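Local coordinates for probable oxidoreductase protein (Rhizobium etli, PDB 4FB5) that probably acts as a nucleotide-dependent oxidoreductase of the GFO/IDH/MocA family, its substrate not established, at residues V212-V225 with S363-V377. Sequence-based numbering, arbitrary orientation.
Sequences VHPLSLLWYLFGHV and SIVTFKDGLRIEKSV
H224, in the loop after helix 206-221, inserts its imidazole between W219 and R372. Its NE2 donates a nearly straight hydrogen bond to D369 OD1 (3.1 Å, 168°), leaving almost in the ring plane but meeting the carboxylate on its anti side, out of the carboxylate plane. CD1 of W219 lies over one imidazole face toward the rim, and the CG methylene of R372 packs over the centre of the opposite face. With CG of R372 anti to the backbone N (chi1 179°) and the chain bent at chi2, the guanidinium lays one face against CB of H224, nearly parallel to the imidazole, and NH2 donates to the carbonyl O of V225 at 2.7 Å. With an alanine in place of H224, D369 OD1 is likely to lose its imidazole donor, and a gap would probably open between the W219 indole and CG of R372.

The same carboxylate borders the indole obliquely, its OD2 beside CZ2 of W219, while CZ3 of W219 packs against V365 CG2. Deeper in, I373 is a knob in the hole formed by V212, L215, S216 and W219; its CD1 reaches CA of S216 at 3.9 Å. V377 extends this apolar seam, its CG2 touching V212 CG1 at 3.6 Å.

Behind these contacts, T366 N-caps helix 367-385 by accepting from D369 N, fixing the first turn that carries the carboxylate. Y220 O is held by R164, and the backbone of H224 bonds to D262. The axes of 212-221 and 367-377 come within 10.2 Å of each other, at 122° between their N-to-C directions. This buried packing joins the C-terminal helix to the helix leading into strand 225-233 of the large mixed sheet, characteristic of the C-terminal alpha+beta domain that accompanies the Rossmann domain in GFO/IDH/MocA proteins.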
loop_
_atom_site.group_PDB
_atom_site.type_symbol
_atom_site.label_atom_id
_atom_site.label_comp_id
_atom_site.label_asym_id
_atom_site.label_seq_id
_atom_site.Cartn_x
_atom_site.Cartn_y
_atom_site.Cartn_z
ATOM N N VAL A 212 17.503 13.299 15.979
ATOM C CA VAL A 212 17.329 12.972 17.393
ATOM C C VAL A 212 16.136 12.050 17.647
ATOM O O VAL A 212 16.187 11.173 18.536
ATOM C CB VAL A 212 17.318 14.252 18.293
ATOM C CG1 VAL A 212 18.658 14.917 18.230
ATOM C CG2 VAL A 212 16.272 15.265 17.841
ATOM N N HIS A 213 15.074 12.220 16.861
ATOM C CA HIS A 213 13.954 11.302 16.929
ATOM C C HIS A 213 14.347 9.865 16.538
ATOM O O HIS A 213 14.204 8.919 17.340
ATOM C CB HIS A 213 12.818 11.817 16.072
ATOM C CG HIS A 213 12.168 13.031 16.626
ATOM N ND1 HIS A 213 11.571 13.051 17.871
ATOM C CD2 HIS A 213 12.004 14.268 16.108
ATOM C CE1 HIS A 213 11.088 14.257 18.104
ATOM N NE2 HIS A 213 11.337 15.014 17.049
ATOM N N PRO A 214 14.819 9.676 15.295
ATOM C CA PRO A 214 15.245 8.317 14.985
ATOM C C PRO A 214 16.280 7.785 15.982
ATOM O O PRO A 214 16.216 6.623 16.351
ATOM C CB PRO A 214 15.808 8.424 13.560
ATOM C CG PRO A 214 15.644 9.838 13.115
ATOM C CD PRO A 214 14.704 10.506 14.087
ATOM N N LEU A 215 17.219 8.610 16.448
ATOM C CA LEU A 215 18.133 8.094 17.474
ATOM C C LEU A 215 17.372 7.817 18.757
ATOM O O LEU A 215 17.633 6.802 19.423
ATOM C CB LEU A 215 19.278 9.031 17.804
ATOM C CG LEU A 215 20.152 9.603 16.722
ATOM C CD1 LEU A 215 21.153 10.438 17.454
ATOM C CD2 LEU A 215 20.837 8.521 15.885
ATOM N N SER A 216 16.429 8.679 19.116
ATOM C CA SER A 216 15.658 8.347 20.283
ATOM C C SER A 216 15.015 6.999 20.050
ATOM O O SER A 216 14.941 6.186 20.980
ATOM C CB SER A 216 14.645 9.424 20.655
ATOM O OG SER A 216 13.481 9.403 19.857
ATOM N N LEU A 217 14.605 6.704 18.805
ATOM C CA LEU A 217 14.016 5.382 18.588
ATOM C C LEU A 217 15.026 4.239 18.707
ATOM O O LEU A 217 14.740 3.231 19.363
ATOM C CB LEU A 217 13.216 5.289 17.288
ATOM C CG LEU A 217 11.931 6.128 17.218
ATOM C CD1 LEU A 217 11.469 6.167 15.762
ATOM C CD2 LEU A 217 10.813 5.624 18.162
ATOM N N LEU A 218 16.205 4.398 18.097
ATOM C CA LEU A 218 17.221 3.380 18.213
ATOM C C LEU A 218 17.591 3.180 19.697
ATOM O O LEU A 218 18.008 2.068 20.102
ATOM C CB LEU A 218 18.432 3.708 17.351
ATOM C CG LEU A 218 18.106 3.866 15.856
ATOM C CD1 LEU A 218 19.308 4.012 15.022
ATOM C CD2 LEU A 218 17.288 2.724 15.303
ATOM N N TRP A 219 17.385 4.232 20.501
ATOM C CA TRP A 219 17.803 4.199 21.866
ATOM C C TRP A 219 16.844 3.305 22.579
ATOM O O TRP A 219 17.229 2.318 23.197
ATOM C CB TRP A 219 17.782 5.585 22.509
ATOM C CG TRP A 219 17.963 5.463 23.968
ATOM C CD1 TRP A 219 19.134 5.171 24.619
ATOM C CD2 TRP A 219 16.939 5.517 24.994
ATOM N NE1 TRP A 219 18.915 5.070 25.985
ATOM C CE2 TRP A 219 17.586 5.297 26.244
ATOM C CE3 TRP A 219 15.563 5.796 24.988
ATOM C CZ2 TRP A 219 16.895 5.330 27.472
ATOM C CZ3 TRP A 219 14.876 5.833 26.216
ATOM C CH2 TRP A 219 15.551 5.583 27.437
ATOM N N TYR A 220 15.574 3.668 22.485
ATOM C CA TYR A 220 14.455 2.914 23.071
ATOM C C TYR A 220 14.495 1.432 22.758
ATOM O O TYR A 220 14.271 0.600 23.633
ATOM C CB TYR A 220 13.181 3.466 22.510
ATOM C CG TYR A 220 11.958 2.916 23.132
ATOM C CD1 TYR A 220 11.706 3.094 24.503
ATOM C CD2 TYR A 220 11.015 2.251 22.358
ATOM C CE1 TYR A 220 10.549 2.584 25.072
ATOM C CE2 TYR A 220 9.883 1.738 22.908
ATOM C CZ TYR A 220 9.643 1.908 24.259
ATOM O OH TYR A 220 8.495 1.389 24.797
ATOM N N LEU A 221 14.783 1.118 21.500
ATOM C CA LEU A 221 14.794 -0.251 21.007
ATOM C C LEU A 221 16.102 -1.023 21.307
ATOM O O LEU A 221 16.066 -2.232 21.589
ATOM C CB LEU A 221 14.552 -0.235 19.498
ATOM C CG LEU A 221 13.119 0.102 19.094
ATOM C CD1 LEU A 221 12.979 0.273 17.569
ATOM C CD2 LEU A 221 12.202 -0.978 19.584
ATOM N N PHE A 222 17.243 -0.333 21.235
ATOM C CA PHE A 222 18.530 -0.993 21.254
ATOM C C PHE A 222 19.475 -0.381 22.273
ATOM O O PHE A 222 19.747 -0.961 23.326
ATOM C CB PHE A 222 19.148 -0.962 19.850
ATOM C CG PHE A 222 18.310 -1.675 18.808
ATOM C CD1 PHE A 222 18.051 -3.038 18.929
ATOM C CD2 PHE A 222 17.732 -0.964 17.746
ATOM C CE1 PHE A 222 17.262 -3.692 17.987
ATOM C CE2 PHE A 222 16.940 -1.583 16.801
ATOM C CZ PHE A 222 16.699 -2.951 16.908
ATOM N N GLY A 223 19.988 0.786 21.929
ATOM C CA GLY A 223 20.653 1.630 22.860
ATOM C C GLY A 223 21.362 2.694 22.063
ATOM O O GLY A 223 20.964 3.008 20.925
ATOM N N HIS A 224 22.402 3.250 22.680
ATOM C CA HIS A 224 23.122 4.387 22.161
ATOM C C HIS A 224 24.053 4.078 20.971
ATOM O O HIS A 224 24.294 2.931 20.638
ATOM C CB HIS A 224 23.857 5.066 23.306
ATOM C CG HIS A 224 22.972 5.903 24.174
ATOM N ND1 HIS A 224 22.332 7.037 23.715
ATOM C CD2 HIS A 224 22.632 5.784 25.481
ATOM C CE1 HIS A 224 21.626 7.575 24.694
ATOM N NE2 HIS A 224 21.799 6.840 25.782
ATOM N N VAL A 225 24.548 5.115 20.315
ATOM C CA VAL A 225 25.301 4.952 19.073
ATOM C C VAL A 225 26.805 4.953 19.359
ATOM O O VAL A 225 27.275 5.682 20.247
ATOM C CB VAL A 225 24.931 6.105 18.136
ATOM C CG1 VAL A 225 25.697 6.037 16.901
ATOM C CG2 VAL A 225 23.499 5.981 17.791
ATOM N N SER A 363 8.872 4.906 30.981
ATOM C CA SER A 363 9.648 4.915 29.738
ATOM C C SER A 363 9.794 6.334 29.246
ATOM O O SER A 363 9.094 6.775 28.360
ATOM C CB SER A 363 9.031 4.030 28.658
ATOM O OG SER A 363 8.024 4.737 27.964
ATOM N N ILE A 364 10.714 7.057 29.832
ATOM C CA ILE A 364 10.864 8.414 29.465
ATOM C C ILE A 364 12.280 8.600 28.987
ATOM O O ILE A 364 13.105 7.696 29.112
ATOM C CB ILE A 364 10.530 9.289 30.656
ATOM C CG1 ILE A 364 9.790 10.497 30.168
ATOM C CG2 ILE A 364 11.769 9.692 31.450
ATOM C CD1 ILE A 364 8.647 10.779 31.008
ATOM N N VAL A 365 12.568 9.745 28.404
ATOM C CA VAL A 365 13.947 10.030 28.063
ATOM C C VAL A 365 14.414 11.139 28.982
ATOM O O VAL A 365 13.757 12.182 29.095
ATOM C CB VAL A 365 14.113 10.422 26.605
ATOM C CG1 VAL A 365 15.569 10.684 26.288
ATOM C CG2 VAL A 365 13.550 9.340 25.717
ATOM N N THR A 366 15.516 10.867 29.671
ATOM C CA THR A 366 16.025 11.752 30.689
ATOM C C THR A 366 17.129 12.528 30.079
ATOM O O THR A 366 17.777 12.091 29.109
ATOM C CB THR A 366 16.776 11.009 31.821
ATOM O OG1 THR A 366 17.943 10.372 31.264
ATOM C CG2 THR A 366 15.895 10.012 32.525
ATOM N N PHE A 367 17.420 13.630 30.740
ATOM C CA PHE A 367 18.547 14.435 30.400
ATOM C C PHE A 367 19.810 13.639 30.303
ATOM O O PHE A 367 20.709 14.002 29.556
ATOM C CB PHE A 367 18.685 15.554 31.416
ATOM C CG PHE A 367 17.735 16.703 31.178
ATOM C CD1 PHE A 367 18.100 18.001 31.521
ATOM C CD2 PHE A 367 16.474 16.483 30.596
ATOM C CE1 PHE A 367 17.225 19.057 31.310
ATOM C CE2 PHE A 367 15.594 17.520 30.389
ATOM C CZ PHE A 367 15.965 18.820 30.738
ATOM N N LYS A 368 19.881 12.551 31.048
ATOM C CA LYS A 368 21.080 11.759 31.010
ATOM C C LYS A 368 21.172 11.068 29.657
ATOM O O LYS A 368 22.207 11.101 29.012
ATOM C CB LYS A 368 21.108 10.734 32.150
ATOM C CG LYS A 368 22.465 9.968 32.235
ATOM C CD LYS A 368 22.393 8.796 33.207
ATOM C CE LYS A 368 23.762 8.121 33.299
ATOM N NZ LYS A 368 23.668 6.801 34.016
ATOM N N ASP A 369 20.069 10.463 29.218
ATOM C CA ASP A 369 20.032 9.787 27.936
ATOM C C ASP A 369 19.948 10.740 26.733
ATOM O O ASP A 369 20.535 10.460 25.669
ATOM C CB ASP A 369 18.921 8.774 27.943
ATOM C CG ASP A 369 19.286 7.523 28.739
ATOM O OD1 ASP A 369 20.407 6.999 28.523
ATOM O OD2 ASP A 369 18.438 7.068 29.557
ATOM N N GLY A 370 19.275 11.879 26.924
ATOM C CA GLY A 370 19.214 12.895 25.884
ATOM C C GLY A 370 20.575 13.487 25.588
ATOM O O GLY A 370 20.943 13.729 24.408
ATOM N N LEU A 371 21.338 13.735 26.655
ATOM C CA LEU A 371 22.668 14.307 26.474
ATOM C C LEU A 371 23.513 13.323 25.720
ATOM O O LEU A 371 24.321 13.655 24.829
ATOM C CB LEU A 371 23.355 14.602 27.820
ATOM C CG LEU A 371 24.804 15.089 27.559
ATOM C CD1 LEU A 371 24.901 16.574 27.165
ATOM C CD2 LEU A 371 25.749 14.756 28.690
ATOM N N ARG A 372 23.341 12.074 26.109
ATOM C CA ARG A 372 24.100 11.045 25.420
ATOM C C ARG A 372 23.701 11.021 23.914
ATOM O O ARG A 372 24.574 10.924 23.057
ATOM C CB ARG A 372 24.042 9.686 26.184
ATOM C CG ARG A 372 24.795 8.522 25.523
ATOM C CD ARG A 372 26.200 8.813 25.184
ATOM N NE ARG A 372 26.850 7.654 24.576
ATOM C CZ ARG A 372 26.984 7.440 23.258
ATOM N NH1 ARG A 372 26.499 8.298 22.345
ATOM N NH2 ARG A 372 27.626 6.358 22.841
ATOM N N ILE A 373 22.403 11.154 23.632
ATOM C CA ILE A 373 21.901 11.258 22.261
ATOM C C ILE A 373 22.501 12.465 21.522
ATOM O O ILE A 373 23.015 12.332 20.369
ATOM C CB ILE A 373 20.365 11.284 22.206
ATOM C CG1 ILE A 373 19.834 9.841 22.209
ATOM C CG2 ILE A 373 19.893 12.006 20.953
ATOM C CD1 ILE A 373 18.422 9.664 22.769
ATOM N N GLU A 374 22.510 13.614 22.193
ATOM C CA GLU A 374 23.118 14.755 21.574
ATOM C C GLU A 374 24.594 14.596 21.395
ATOM O O GLU A 374 25.160 15.072 20.391
ATOM C CB GLU A 374 22.760 16.018 22.301
ATOM C CG GLU A 374 21.254 16.279 22.118
ATOM C CD GLU A 374 20.802 17.582 22.693
ATOM O OE1 GLU A 374 21.586 18.541 22.552
ATOM O OE2 GLU A 374 19.671 17.630 23.272
ATOM N N LYS A 375 25.242 13.888 22.301
ATOM C CA LYS A 375 26.638 13.533 22.036
ATOM C C LYS A 375 26.794 12.888 20.643
ATOM O O LYS A 375 27.643 13.316 19.829
ATOM C CB LYS A 375 27.187 12.604 23.124
ATOM C CG LYS A 375 28.696 12.624 23.198
ATOM C CD LYS A 375 29.220 11.915 24.397
ATOM C CE LYS A 375 30.729 11.767 24.191
ATOM N NZ LYS A 375 31.185 10.380 24.547
ATOM N N SER A 376 25.952 11.891 20.341
ATOM C CA SER A 376 25.995 11.269 18.989
ATOM C C SER A 376 25.748 12.255 17.837
ATOM O O SER A 376 26.374 12.155 16.808
ATOM C CB SER A 376 25.060 10.080 18.917
ATOM O OG SER A 376 24.932 9.459 20.203
ATOM N N VAL A 377 24.860 13.229 18.041
ATOM C CA VAL A 377 24.650 14.243 17.041
ATOM C C VAL A 377 25.934 15.006 16.742
ATOM O O VAL A 377 26.332 15.135 15.560
ATOM C CB VAL A 377 23.525 15.224 17.411
ATOM C CG1 VAL A 377 23.324 16.218 16.286
ATOM C CG2 VAL A 377 22.235 14.474 17.683
#